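Side-chain contacts in beta-galactosidase (Trichoderma reesei, PDB 3OG2), which probably hydrolyses terminal non-reducing beta-D-galactose units of beta-D-galactosides, as a family 35 glycoside hydrolase built round a TIM barrel: residues 23-28 with 34-39; 50-53 with 57-60; 60-65 with 107-112; 75-80 with 151-156; 99-104 with 169-174. One frame throughout, in Å; residues are numbered along the deposited sequence. Where two conformers were deposited one is given.

Contact 1. Residues 23-28 with 34-39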
# COMPACT_ATOMS: atom_id res chain seq x y z
N GLN A 23 19.88 -3.18 23.38
CA GLN A 23 19.06 -4.20 24.02
C GLN A 23 19.44 -5.53 23.40
O GLN A 23 20.03 -5.51 22.31
CB GLN A 23 17.54 -3.90 23.91
CG GLN A 23 17.10 -3.31 22.56
CD GLN A 23 17.20 -4.33 21.43
OE1 GLN A 23 16.72 -5.45 21.63
NE2 GLN A 23 17.82 -4.02 20.29
N ASN A 24 18.99 -6.64 23.98
CA ASN A 24 19.43 -7.88 23.34
C ASN A 24 18.27 -8.69 22.79
O ASN A 24 18.43 -9.87 22.48
CB ASN A 24 20.28 -8.71 24.29
CG ASN A 24 19.44 -9.29 25.37
OD1 ASN A 24 18.41 -8.73 25.74
ND2 ASN A 24 19.85 -10.44 25.90
N ILE A 25 17.11 -8.09 22.60
CA ILE A 25 15.97 -8.78 21.98
C ILE A 25 16.13 -8.80 20.46
O ILE A 25 15.92 -9.83 19.82
CB ILE A 25 14.70 -8.08 22.48
CG1 ILE A 25 14.75 -7.89 24.02
CG2 ILE A 25 13.41 -8.76 22.09
CD1 ILE A 25 14.87 -9.21 24.76
N VAL A 26 16.47 -7.65 19.89
CA VAL A 26 16.65 -7.54 18.43
C VAL A 26 18.10 -7.16 18.17
O VAL A 26 18.52 -6.06 18.53
CB VAL A 26 15.71 -6.50 17.78
CG1 VAL A 26 15.85 -6.51 16.26
CG2 VAL A 26 14.24 -6.78 18.13
N THR A 27 18.86 -8.11 17.59
CA THR A 27 20.25 -7.89 17.35
C THR A 27 20.56 -8.27 15.90
O THR A 27 19.63 -8.65 15.15
CB THR A 27 21.14 -8.64 18.36
OG1 THR A 27 20.89 -10.07 18.28
CG2 THR A 27 20.91 -8.19 19.80
N TRP A 28 21.81 -8.18 15.47
CA TRP A 28 22.09 -8.43 14.06
C TRP A 28 23.56 -8.83 13.93
O TRP A 28 24.37 -8.48 14.79
CB TRP A 28 21.77 -7.21 13.14
CG TRP A 28 22.71 -6.06 13.46
CD1 TRP A 28 23.94 -5.81 12.90
CD2 TRP A 28 22.47 -5.04 14.44
NE1 TRP A 28 24.51 -4.72 13.46
CE2 TRP A 28 23.63 -4.22 14.40
CE3 TRP A 28 21.43 -4.71 15.34
CZ2 TRP A 28 23.77 -3.11 15.21
CZ3 TRP A 28 21.63 -3.61 16.14
CH2 TRP A 28 22.77 -2.82 16.09
N PHE A 34 18.52 -11.06 14.41
CA PHE A 34 18.14 -12.07 15.39
C PHE A 34 17.00 -11.50 16.22
O PHE A 34 17.10 -10.32 16.67
CB PHE A 34 19.29 -12.40 16.34
CG PHE A 34 20.52 -13.09 15.79
CD1 PHE A 34 21.35 -12.44 14.90
CD2 PHE A 34 20.83 -14.39 16.17
CE1 PHE A 34 22.50 -13.04 14.37
CE2 PHE A 34 22.02 -14.96 15.68
CZ PHE A 34 22.87 -14.29 14.84
N VAL A 35 15.95 -12.26 16.44
CA VAL A 35 14.85 -11.85 17.28
C VAL A 35 14.75 -12.89 18.40
O VAL A 35 14.58 -14.09 18.10
CB VAL A 35 13.54 -11.70 16.45
CG1 VAL A 35 12.37 -11.39 17.43
CG2 VAL A 35 13.64 -10.65 15.37
N HIS A 36 14.88 -12.47 19.66
CA HIS A 36 14.93 -13.39 20.78
C HIS A 36 16.00 -14.46 20.53
O HIS A 36 15.83 -15.62 20.91
CB HIS A 36 13.57 -14.02 21.05
CG HIS A 36 12.46 -13.11 21.48
ND1 HIS A 36 12.52 -12.41 22.67
CD2 HIS A 36 11.26 -12.75 20.97
CE1 HIS A 36 11.42 -11.68 22.86
NE2 HIS A 36 10.63 -11.87 21.83
N GLY A 37 17.12 -14.08 19.90
CA GLY A 37 18.23 -15.02 19.78
C GLY A 37 18.09 -15.92 18.57
O GLY A 37 19.02 -16.74 18.36
N GLU A 38 17.05 -15.80 17.77
CA GLU A 38 16.81 -16.68 16.64
C GLU A 38 17.13 -15.92 15.36
O GLU A 38 16.55 -14.84 15.15
CB GLU A 38 15.31 -17.09 16.62
CG GLU A 38 14.99 -18.01 15.44
CD GLU A 38 13.52 -18.29 15.24
OE1 GLU A 38 12.63 -17.67 15.86
OE2 GLU A 38 13.22 -19.23 14.44
N ARG A 39 17.97 -16.48 14.50
CA ARG A 39 18.15 -15.86 13.18
C ARG A 39 16.85 -15.92 12.40
O ARG A 39 16.15 -16.95 12.45
CB ARG A 39 19.19 -16.63 12.35
CG ARG A 39 20.63 -16.40 12.81
CD ARG A 39 21.52 -16.97 11.70
NE ARG A 39 22.94 -16.79 12.05
CZ ARG A 39 23.64 -15.68 11.90
NH1 ARG A 39 23.03 -14.56 11.41
NH2 ARG A 39 24.92 -15.69 12.24
O HOH W 1 18.45 -11.26 19.54
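T27 and F34 form the antiparallel hydrogen-bonded pair of a beta hairpin made by strands 26-28 and 33-35. T27 N donates to F34 O at 3.0 Å, and F34 N returns a bond of 2.8 Å to T27 O. Past the next pair, V26 with V35, H36 N reaches I25 O at 2.8 Å, so the pairing extends into the type I' turn from V35 to E38. There the two side chains lie alongside each other and point the same way, with I25 CG2 3.6 Å from H36 CE1. On the face carrying T27 and F34, a T27 chi1 of 60° places OG1 3.4 Å from F34 CB. One water ties this hydroxyl to I25 O and G37 N, bridging strand and turn. R39 and Q23 form the next shell, around F34 and V26. R39 lies over one face of the F34 ring, F34 CZ standing 3.3 Å above the guanidinium plane, over its centre; that group also forms a salt bridge with D29. Just before the first strand in sequence, the amide of Q23 clamps V26: OE1 accepts from V26 N in a nearly straight bond (173°), and Q23 NE2 donates to V26 O at 2.8 Å, on a lone pair in the carbonyl plane.

Contact 2. Residues 50-53 with 57-60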
# COMPACT_ATOMS: atom_id res chain seq x y z
N PHE A 50 -3.02 4.90 8.02
CA PHE A 50 -3.89 6.02 7.73
C PHE A 50 -4.62 5.91 6.40
O PHE A 50 -5.51 6.74 6.16
CB PHE A 50 -3.05 7.33 7.79
CG PHE A 50 -1.83 7.30 6.89
CD1 PHE A 50 -1.95 7.65 5.55
CD2 PHE A 50 -0.59 6.92 7.42
CE1 PHE A 50 -0.86 7.61 4.68
CE2 PHE A 50 0.48 6.86 6.53
CZ PHE A 50 0.37 7.18 5.19
N ARG A 51 -4.26 4.94 5.57
CA ARG A 51 -4.97 4.72 4.29
C ARG A 51 -6.11 3.70 4.42
O ARG A 51 -6.78 3.41 3.43
CB ARG A 51 -3.98 4.27 3.24
CG ARG A 51 -3.25 5.54 2.67
CD ARG A 51 -2.08 5.17 1.79
NE ARG A 51 -1.77 6.24 0.82
CZ ARG A 51 -0.56 6.65 0.50
NH1 ARG A 51 0.56 6.23 1.09
NH2 ARG A 51 -0.52 7.57 -0.46
N LEU A 52 -6.41 3.25 5.64
CA LEU A 52 -7.51 2.33 5.92
C LEU A 52 -8.09 2.73 7.27
O LEU A 52 -7.66 2.18 8.31
CB LEU A 52 -7.03 0.86 5.91
CG LEU A 52 -8.16 -0.15 6.18
CD1 LEU A 52 -9.30 -0.04 5.21
CD2 LEU A 52 -7.57 -1.56 6.14
N PRO A 53 -8.98 3.71 7.30
CA PRO A 53 -9.48 4.26 8.58
C PRO A 53 -10.60 3.42 9.15
O PRO A 53 -11.65 3.94 9.57
CB PRO A 53 -9.95 5.66 8.16
CG PRO A 53 -10.49 5.44 6.75
CD PRO A 53 -9.51 4.43 6.14
N LEU A 57 -10.48 -3.58 10.50
CA LEU A 57 -9.98 -4.27 9.31
C LEU A 57 -8.46 -4.43 9.30
O LEU A 57 -7.96 -5.15 8.44
CB LEU A 57 -10.40 -3.50 8.04
CG LEU A 57 -11.86 -3.81 7.65
CD1 LEU A 57 -12.24 -2.90 6.48
CD2 LEU A 57 -12.05 -5.29 7.29
N TYR A 58 -7.73 -3.82 10.24
CA TYR A 58 -6.29 -4.11 10.21
C TYR A 58 -5.99 -5.57 10.36
O TYR A 58 -5.09 -6.09 9.67
CB TYR A 58 -5.59 -3.32 11.32
CG TYR A 58 -5.63 -1.82 11.14
CD1 TYR A 58 -5.47 -1.25 9.86
CD2 TYR A 58 -5.84 -1.00 12.25
CE1 TYR A 58 -5.52 0.14 9.71
CE2 TYR A 58 -5.88 0.40 12.10
CZ TYR A 58 -5.72 0.94 10.83
OH TYR A 58 -5.74 2.33 10.66
N LEU A 59 -6.73 -6.30 11.18
CA LEU A 59 -6.46 -7.72 11.35
C LEU A 59 -6.73 -8.47 10.07
O LEU A 59 -6.06 -9.48 9.77
CB LEU A 59 -7.31 -8.31 12.49
CG LEU A 59 -6.98 -9.74 12.88
CD1 LEU A 59 -5.53 -9.98 13.33
CD2 LEU A 59 -7.96 -10.21 13.96
N ASP A 60 -7.73 -8.05 9.29
CA ASP A 60 -7.94 -8.68 7.97
C ASP A 60 -6.71 -8.57 7.12
O ASP A 60 -6.24 -9.57 6.54
CB ASP A 60 -9.15 -8.01 7.31
CG ASP A 60 -9.44 -8.67 5.97
OD1 ASP A 60 -9.51 -9.92 5.90
OD2 ASP A 60 -9.62 -7.95 4.96
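L57 touches L52 with its CB, which sits 3.9 Å from L52 CD2. The two leucine side chains cross at about a right angle. On the L52 side, a chi1 of -180° puts CG anti to the backbone N, and a chi2 of 57° turns CD2 to L57. Next comes Y58, whose ring edge atoms reach L52: Y58 CE1 is 4.2 Å from L52 CB and 3.3 Å from L52 O, the oxygen standing oblique to the ring. Y58 OH also comes within 3.0 Å of L52 O, but its hydrogen bond is to P49 O, another carbonyl of the same connection between strand 38-47 and helix 58-66. A phenylalanine in place of Y58 would probably keep the ring packing yet leave P49 O without its hydroxyl mate. In this TIM barrel the contact folds the beta-alpha connection back on the helix that follows it, and F100 of helix 98-107 meets the Y58 ring edge to face. One residue further on, L59 touches K106 and A107 of that same helix. The grip is therefore apolar, from the L52 and L57 carbons and the Y58 ring, while the Y58 hydroxyl satisfies the carbonyl of P49.

Contact 3. Residues 60-65 with 107-112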
# COMPACT_ATOMS: atom_id res chain seq x y z
N ASP A 60 -7.73 -8.05 9.29
CA ASP A 60 -7.94 -8.68 7.97
C ASP A 60 -6.71 -8.57 7.12
O ASP A 60 -6.24 -9.57 6.54
CB ASP A 60 -9.15 -8.01 7.31
CG ASP A 60 -9.44 -8.67 5.97
OD1 ASP A 60 -9.51 -9.92 5.90
OD2 ASP A 60 -9.62 -7.95 4.96
N VAL A 61 -6.15 -7.37 7.01
CA VAL A 61 -4.97 -7.27 6.14
C VAL A 61 -3.82 -8.01 6.80
O VAL A 61 -3.04 -8.68 6.05
CB VAL A 61 -4.76 -5.78 5.87
CG1 VAL A 61 -5.67 -5.30 4.75
CG2 VAL A 61 -5.09 -4.97 7.11
N PHE A 62 -3.62 -7.99 8.10
CA PHE A 62 -2.51 -8.75 8.69
C PHE A 62 -2.68 -10.24 8.49
O PHE A 62 -1.69 -10.94 8.27
CB PHE A 62 -2.38 -8.46 10.19
CG PHE A 62 -1.71 -7.16 10.58
CD1 PHE A 62 -2.41 -6.18 11.25
CD2 PHE A 62 -0.38 -6.91 10.32
CE1 PHE A 62 -1.78 -4.99 11.63
CE2 PHE A 62 0.26 -5.74 10.70
CZ PHE A 62 -0.44 -4.77 11.37
N HIS A 63 -3.90 -10.78 8.55
CA HIS A 63 -4.08 -12.19 8.28
C HIS A 63 -3.63 -12.54 6.86
O HIS A 63 -3.06 -13.58 6.59
CB HIS A 63 -5.58 -12.54 8.33
CG HIS A 63 -6.17 -12.75 9.66
ND1 HIS A 63 -7.52 -12.68 9.90
CD2 HIS A 63 -5.55 -13.13 10.79
CE1 HIS A 63 -7.73 -12.98 11.17
NE2 HIS A 63 -6.54 -13.25 11.74
N LYS A 64 -3.95 -11.63 5.91
CA LYS A 64 -3.63 -11.87 4.50
C LYS A 64 -2.11 -11.77 4.30
O LYS A 64 -1.55 -12.52 3.48
CB LYS A 64 -4.40 -10.87 3.65
CG LYS A 64 -5.87 -11.24 3.59
CD LYS A 64 -6.79 -10.13 3.09
CE LYS A 64 -8.21 -10.74 3.01
NZ LYS A 64 -9.23 -9.74 2.72
N ILE A 65 -1.43 -10.90 5.03
CA ILE A 65 0.05 -10.83 4.90
C ILE A 65 0.71 -11.98 5.62
O ILE A 65 1.64 -12.60 5.08
CB ILE A 65 0.49 -9.47 5.43
CG1 ILE A 65 -0.03 -8.40 4.45
CG2 ILE A 65 2.01 -9.43 5.62
CD1 ILE A 65 0.27 -6.98 4.85
N ALA A 107 -2.11 -11.11 15.10
CA ALA A 107 -1.79 -11.86 13.88
C ALA A 107 -0.45 -12.54 14.00
O ALA A 107 -0.13 -13.38 13.17
CB ALA A 107 -1.76 -10.94 12.68
N GLY A 108 0.38 -12.17 14.96
CA GLY A 108 1.72 -12.68 15.05
C GLY A 108 2.66 -12.05 14.02
O GLY A 108 3.48 -12.77 13.44
N ILE A 109 2.57 -10.76 13.86
CA ILE A 109 3.38 -9.96 12.92
C ILE A 109 4.19 -8.95 13.70
O ILE A 109 3.66 -8.32 14.64
CB ILE A 109 2.42 -9.27 11.91
CG1 ILE A 109 1.83 -10.33 10.97
CG2 ILE A 109 3.05 -8.07 11.18
CD1 ILE A 109 2.84 -10.90 10.00
N TYR A 110 5.46 -8.80 13.33
CA TYR A 110 6.30 -7.74 13.89
C TYR A 110 6.22 -6.50 12.99
O TYR A 110 5.73 -6.59 11.85
CB TYR A 110 7.74 -8.22 14.04
CG TYR A 110 7.90 -9.28 15.10
CD1 TYR A 110 7.62 -8.96 16.42
CD2 TYR A 110 8.34 -10.56 14.79
CE1 TYR A 110 7.77 -9.92 17.47
CE2 TYR A 110 8.49 -11.50 15.80
CZ TYR A 110 8.22 -11.16 17.10
OH TYR A 110 8.35 -12.15 18.10
N LEU A 111 6.68 -5.35 13.50
CA LEU A 111 6.55 -4.11 12.75
C LEU A 111 7.85 -3.34 12.64
O LEU A 111 8.64 -3.24 13.61
CB LEU A 111 5.53 -3.18 13.45
CG LEU A 111 4.08 -3.70 13.49
CD1 LEU A 111 3.23 -2.75 14.34
CD2 LEU A 111 3.50 -3.92 12.13
N LEU A 112 8.03 -2.76 11.45
CA LEU A 112 9.04 -1.74 11.15
C LEU A 112 8.30 -0.40 11.11
O LEU A 112 7.47 -0.19 10.23
CB LEU A 112 9.71 -2.08 9.82
CG LEU A 112 10.45 -0.91 9.15
CD1 LEU A 112 11.46 -0.20 10.05
CD2 LEU A 112 11.17 -1.41 7.88
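Helix 58-66 packs on the wall of the TIM barrel through F62, whose side chain meets A107, I109 and L111 at the passage from helix 98-107 into strand 110-116. The approach begins at the root of the side chain, where F62 CB lies 3.6 Å from A107 CB. A chi1 of -79° puts CG of F62 anti to the carbonyl carbon and turns the ring toward I109 and L111. I109 comes to it obliquely: its CG2 branch is 3.7 Å from F62 CE2 and just as near CD2. L111 instead approaches the ring edge close to its plane, with CD2 4.0 Å from F62 CE2, and the two side chains cross at about a right angle. One residue therefore spans the last helical residue A107, the loop residue I109 and the strand residue L111, the last two on either side of Y110 in sequence. The chain can turn so sharply between A107 and I109 because G108, with a positive phi of 76°, closes helix 98-107 in a Schellman motif. This is the helix-to-strand half of the barrel's repeating beta-alpha topology, and V73 of the neighbouring strand 72-76 also touches F62, I109 and L111. A103 and A104 of helix 98-107 add further contacts to F62, and F100 meets its ring with planes at about 50°. Polar groups of helix 58-66 lie on another side: K64 NZ forms a salt bridge of 2.9 Å with D60 OD2, one turn earlier, entering on the syn side of the carboxylate, while R352 and R591 hold the same carboxylate from beyond the helix.

Contact 4. Residues 75-80 with 151-156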
# COMPACT_ATOMS: atom_id res chain seq x y z
N PHE A 75 5.34 0.28 8.18
CA PHE A 75 4.29 1.27 8.07
C PHE A 75 4.85 2.67 8.22
O PHE A 75 5.77 2.91 9.00
CB PHE A 75 3.19 1.05 9.09
CG PHE A 75 3.59 1.29 10.55
CD1 PHE A 75 4.27 0.32 11.30
CD2 PHE A 75 3.28 2.51 11.16
CE1 PHE A 75 4.60 0.57 12.64
CE2 PHE A 75 3.60 2.74 12.50
CZ PHE A 75 4.26 1.77 13.24
N TYR A 76 4.23 3.60 7.50
CA TYR A 76 4.46 5.03 7.69
C TYR A 76 3.45 5.56 8.70
O TYR A 76 2.33 5.00 8.84
CB TYR A 76 4.30 5.79 6.37
CG TYR A 76 5.48 5.75 5.43
CD1 TYR A 76 6.82 5.92 5.85
CD2 TYR A 76 5.20 5.63 4.06
CE1 TYR A 76 7.86 5.91 4.90
CE2 TYR A 76 6.24 5.62 3.13
CZ TYR A 76 7.54 5.77 3.57
OH TYR A 76 8.52 5.74 2.61
N VAL A 77 3.81 6.70 9.29
CA VAL A 77 2.85 7.57 9.99
C VAL A 77 2.85 8.90 9.27
O VAL A 77 3.95 9.38 8.91
CB VAL A 77 3.21 7.76 11.47
CG1 VAL A 77 2.13 8.60 12.13
CG2 VAL A 77 3.43 6.43 12.17
N ASP A 78 1.68 9.48 9.02
CA ASP A 78 1.57 10.74 8.28
C ASP A 78 1.36 11.88 9.24
O ASP A 78 0.25 12.08 9.80
CB ASP A 78 0.39 10.58 7.29
CG ASP A 78 0.22 11.78 6.40
OD1 ASP A 78 0.90 12.81 6.53
OD2 ASP A 78 -0.67 11.69 5.47
N TRP A 79 2.42 12.68 9.44
CA TRP A 79 2.40 13.79 10.39
C TRP A 79 1.25 14.74 10.08
O TRP A 79 0.59 15.24 11.01
CB TRP A 79 3.78 14.48 10.27
CG TRP A 79 3.99 15.72 11.07
CD1 TRP A 79 3.25 16.27 12.11
CD2 TRP A 79 5.10 16.62 10.87
NE1 TRP A 79 3.83 17.43 12.54
CE2 TRP A 79 4.97 17.67 11.80
CE3 TRP A 79 6.18 16.63 9.99
CZ2 TRP A 79 5.87 18.72 11.87
CZ3 TRP A 79 7.09 17.66 10.05
CH2 TRP A 79 6.92 18.69 10.99
N ALA A 80 0.99 15.03 8.82
CA ALA A 80 -0.02 16.02 8.42
C ALA A 80 -1.41 15.66 8.99
O ALA A 80 -2.22 16.56 9.18
CB ALA A 80 -0.11 16.12 6.90
N ASP A 151 9.66 18.83 16.45
CA ASP A 151 9.94 18.23 17.76
C ASP A 151 8.70 17.68 18.43
O ASP A 151 8.74 16.58 19.02
CB ASP A 151 10.53 19.26 18.74
CG ASP A 151 12.00 19.57 18.46
OD1 ASP A 151 12.72 18.72 17.89
OD2 ASP A 151 12.44 20.66 18.89
N ASN A 152 7.59 18.39 18.43
CA ASN A 152 6.40 17.94 19.13
C ASN A 152 5.89 16.65 18.48
O ASN A 152 5.53 15.70 19.21
CB ASN A 152 5.33 19.05 19.06
CG ASN A 152 4.13 18.70 19.92
OD1 ASN A 152 4.24 18.28 21.07
ND2 ASN A 152 2.93 18.91 19.37
N TYR A 153 5.85 16.58 17.17
CA TYR A 153 5.37 15.38 16.50
C TYR A 153 6.27 14.23 16.83
O TYR A 153 5.79 13.14 17.20
CB TYR A 153 5.36 15.64 14.96
CG TYR A 153 5.18 14.35 14.21
CD1 TYR A 153 3.95 13.65 14.22
CD2 TYR A 153 6.23 13.80 13.48
CE1 TYR A 153 3.83 12.43 13.49
CE2 TYR A 153 6.12 12.63 12.79
CZ TYR A 153 4.92 11.94 12.80
OH TYR A 153 4.80 10.77 12.10
N VAL A 154 7.59 14.38 16.73
CA VAL A 154 8.44 13.19 16.97
C VAL A 154 8.36 12.76 18.40
O VAL A 154 8.28 11.55 18.71
CB VAL A 154 9.89 13.40 16.50
CG1 VAL A 154 10.68 12.13 16.75
CG2 VAL A 154 9.88 13.81 15.00
N ALA A 155 8.34 13.72 19.35
CA ALA A 155 8.25 13.34 20.75
C ALA A 155 7.02 12.50 21.01
O ALA A 155 7.09 11.49 21.74
CB ALA A 155 8.26 14.60 21.61
N HIS A 156 5.89 12.89 20.42
CA HIS A 156 4.66 12.16 20.65
C HIS A 156 4.65 10.83 19.91
O HIS A 156 4.35 9.78 20.50
CB HIS A 156 3.43 12.99 20.16
CG HIS A 156 3.06 14.01 21.18
ND1 HIS A 156 3.65 15.27 21.30
CD2 HIS A 156 2.10 13.93 22.15
CE1 HIS A 156 3.06 15.91 22.33
NE2 HIS A 156 2.13 15.12 22.85
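Extended first torsions help bring W79 and Y153 together: a chi1 of 175° in W79 and 167° in Y153 sets CG anti to the backbone N in each, which brings the rings face to face. They form an offset stack, with the five-membered ring of W79 and the phenol ring 4.1 Å apart between centroids and planes inclined by 17°. The overlap is reciprocal. W79 CB stands 3.7 Å from the Y153 centroid, almost straight above it, and Y153 CB lies 3.6 Å from the centroid of the W79 five-membered ring; both are CH-pi contacts. V77 approaches Y153 differently, at the ring edge near its plane, with V77 CG1 3.4 Å from Y153 OH. A bond to P115 O holds the far end of the phenol and one to E83 OE1 the indole N-H, which probably helps keep the two rings in place. A leucine in place of Y153 would probably leave the W79 face without its stacking partner and P115 O without the hydroxyl. Next to W79, D78 caps the short helix 79-82 with a weak bond from A80 N to its OD1. V77 and W79 follow the galactose-binding Y76 by one and three residues, and the side chain of I119, also of the galactose site, is about 6 Å from that of Y153. The contact thus joins the chain leaving strand 72-76 to helix 144-163, while P115 brings in strand 110-116.

Contact 5. Residues 99-104 with 169-174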
# COMPACT_ATOMS: atom_id res chain seq x y z
N PRO A 99 -4.97 0.23 17.64
CA PRO A 99 -5.57 -0.97 17.00
C PRO A 99 -4.68 -1.64 15.98
O PRO A 99 -4.78 -2.83 15.72
CB PRO A 99 -6.81 -0.39 16.29
CG PRO A 99 -7.14 0.86 17.11
CD PRO A 99 -5.76 1.45 17.34
N PHE A 100 -3.79 -0.88 15.36
CA PHE A 100 -2.83 -1.39 14.40
C PHE A 100 -1.82 -2.27 15.17
O PHE A 100 -1.57 -3.41 14.75
CB PHE A 100 -2.18 -0.23 13.66
CG PHE A 100 -1.36 -0.63 12.44
CD1 PHE A 100 -2.02 -0.95 11.29
CD2 PHE A 100 0.03 -0.60 12.46
CE1 PHE A 100 -1.32 -1.19 10.12
CE2 PHE A 100 0.75 -0.90 11.29
CZ PHE A 100 0.07 -1.21 10.12
N PHE A 101 -1.26 -1.74 16.26
CA PHE A 101 -0.35 -2.56 17.08
C PHE A 101 -1.02 -3.83 17.61
O PHE A 101 -0.43 -4.90 17.61
CB PHE A 101 0.18 -1.75 18.24
CG PHE A 101 1.00 -0.51 17.89
CD1 PHE A 101 1.83 -0.46 16.77
CD2 PHE A 101 0.94 0.62 18.71
CE1 PHE A 101 2.57 0.66 16.44
CE2 PHE A 101 1.72 1.76 18.39
CZ PHE A 101 2.53 1.76 17.26
N GLU A 102 -2.27 -3.65 18.10
CA GLU A 102 -2.99 -4.80 18.64
C GLU A 102 -3.24 -5.86 17.59
O GLU A 102 -3.11 -7.08 17.89
CB GLU A 102 -4.30 -4.32 19.30
CG GLU A 102 -3.99 -3.48 20.55
CD GLU A 102 -5.21 -3.08 21.33
OE1 GLU A 102 -6.32 -3.50 20.91
OE2 GLU A 102 -5.08 -2.36 22.36
N ALA A 103 -3.59 -5.41 16.39
CA ALA A 103 -3.83 -6.39 15.33
C ALA A 103 -2.52 -7.11 14.96
O ALA A 103 -2.54 -8.28 14.64
CB ALA A 103 -4.41 -5.73 14.08
N ALA A 104 -1.40 -6.40 14.98
CA ALA A 104 -0.11 -7.05 14.67
C ALA A 104 0.16 -8.15 15.69
O ALA A 104 0.51 -9.28 15.35
CB ALA A 104 1.04 -6.03 14.68
N GLY A 169 7.00 -5.93 25.14
CA GLY A 169 5.93 -6.88 24.86
C GLY A 169 5.08 -6.53 23.66
O GLY A 169 4.01 -7.11 23.51
N GLY A 170 5.54 -5.60 22.81
CA GLY A 170 4.78 -5.17 21.63
C GLY A 170 5.45 -5.68 20.37
O GLY A 170 6.44 -6.46 20.36
N PRO A 171 4.85 -5.30 19.25
CA PRO A 171 5.30 -5.82 17.95
C PRO A 171 6.44 -5.09 17.28
O PRO A 171 6.93 -5.63 16.28
CB PRO A 171 4.00 -5.68 17.10
CG PRO A 171 3.33 -4.47 17.70
CD PRO A 171 3.58 -4.56 19.18
N VAL A 172 6.82 -3.90 17.72
CA VAL A 172 7.80 -3.11 16.94
C VAL A 172 9.24 -3.60 17.15
O VAL A 172 9.72 -3.66 18.30
CB VAL A 172 7.69 -1.60 17.27
CG1 VAL A 172 8.79 -0.84 16.55
CG2 VAL A 172 6.32 -1.06 16.87
N ILE A 173 9.90 -3.95 16.06
CA ILE A 173 11.27 -4.48 16.15
C ILE A 173 12.33 -3.58 15.53
O ILE A 173 13.51 -3.76 15.80
CB ILE A 173 11.35 -5.88 15.47
CG1 ILE A 173 10.93 -5.86 14.00
CG2 ILE A 173 10.57 -6.89 16.30
CD1 ILE A 173 11.28 -7.12 13.25
N LEU A 174 11.92 -2.62 14.70
CA LEU A 174 12.86 -1.78 13.94
C LEU A 174 12.21 -0.41 13.77
O LEU A 174 11.00 -0.30 13.73
CB LEU A 174 13.16 -2.33 12.57
CG LEU A 174 13.94 -3.64 12.52
CD1 LEU A 174 13.89 -4.18 11.08
CD2 LEU A 174 15.39 -3.41 12.96
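P171 O accepts a probable hydrogen bond from L111 N, and this helps hold the backbone of a proline whose ring packs on F101 and A104. The bond belongs to the parallel pairing of strands 110-116 and 172-177 in the TIM barrel, which continues with a second probable bond from I173 N to L111 O; the L111 side chain in turn touches both F101 and P171, which places the layer between the barrel wall and the helix that leads into strand 110-116. Held in this way just before strand 172-177, P171 sets its ring against helix 98-107. CB of P171 is 3.8 Å from A104 CB, and P171 CG is 4.2 Å from F101 CB, so the ring lies across one turn of the helix. Two glycines precede P171: G169 has a positive phi of 86°, and a CB on G170 would clash with P171 CD. No hydrogen bond links helix and strand across the contact. The side-chain join is apolar, with P171 CG also resting on the carbonyl of F101, 3.8 Å from F101 O. With its chi1 of -61°, the F101 ring sits beside its own backbone N and crosses V172 obliquely, where F101 CE1 meets the CG2 branch of V172 at 4.1 Å.

Overall arrangement
Contacts 2 to 5 lie within the TIM-barrel domain, and contact 1 hangs on its sheet through the hairpin that runs into strand 38-47. Contact 1 closes before the others open; contacts 2 and 3 then follow on helix 58-66 and share D60, while contacts 3, 4 and 5 alternate their segments along the chain. Contacts 3 and 5 are the nearest pair, with centres about 9 Å apart, joined by neighbouring strands 110-116 and 172-177; the centres of contacts 1 and 2 are about 29 Å apart. F75 meets F100 and F101, linking contacts 4 and 5. Contacts 3 and 5 join helices to neighbouring barrel strands, and contact 4 joins helix 144-163 to the end of strand 72-76, which carries the galactose-binding Y76.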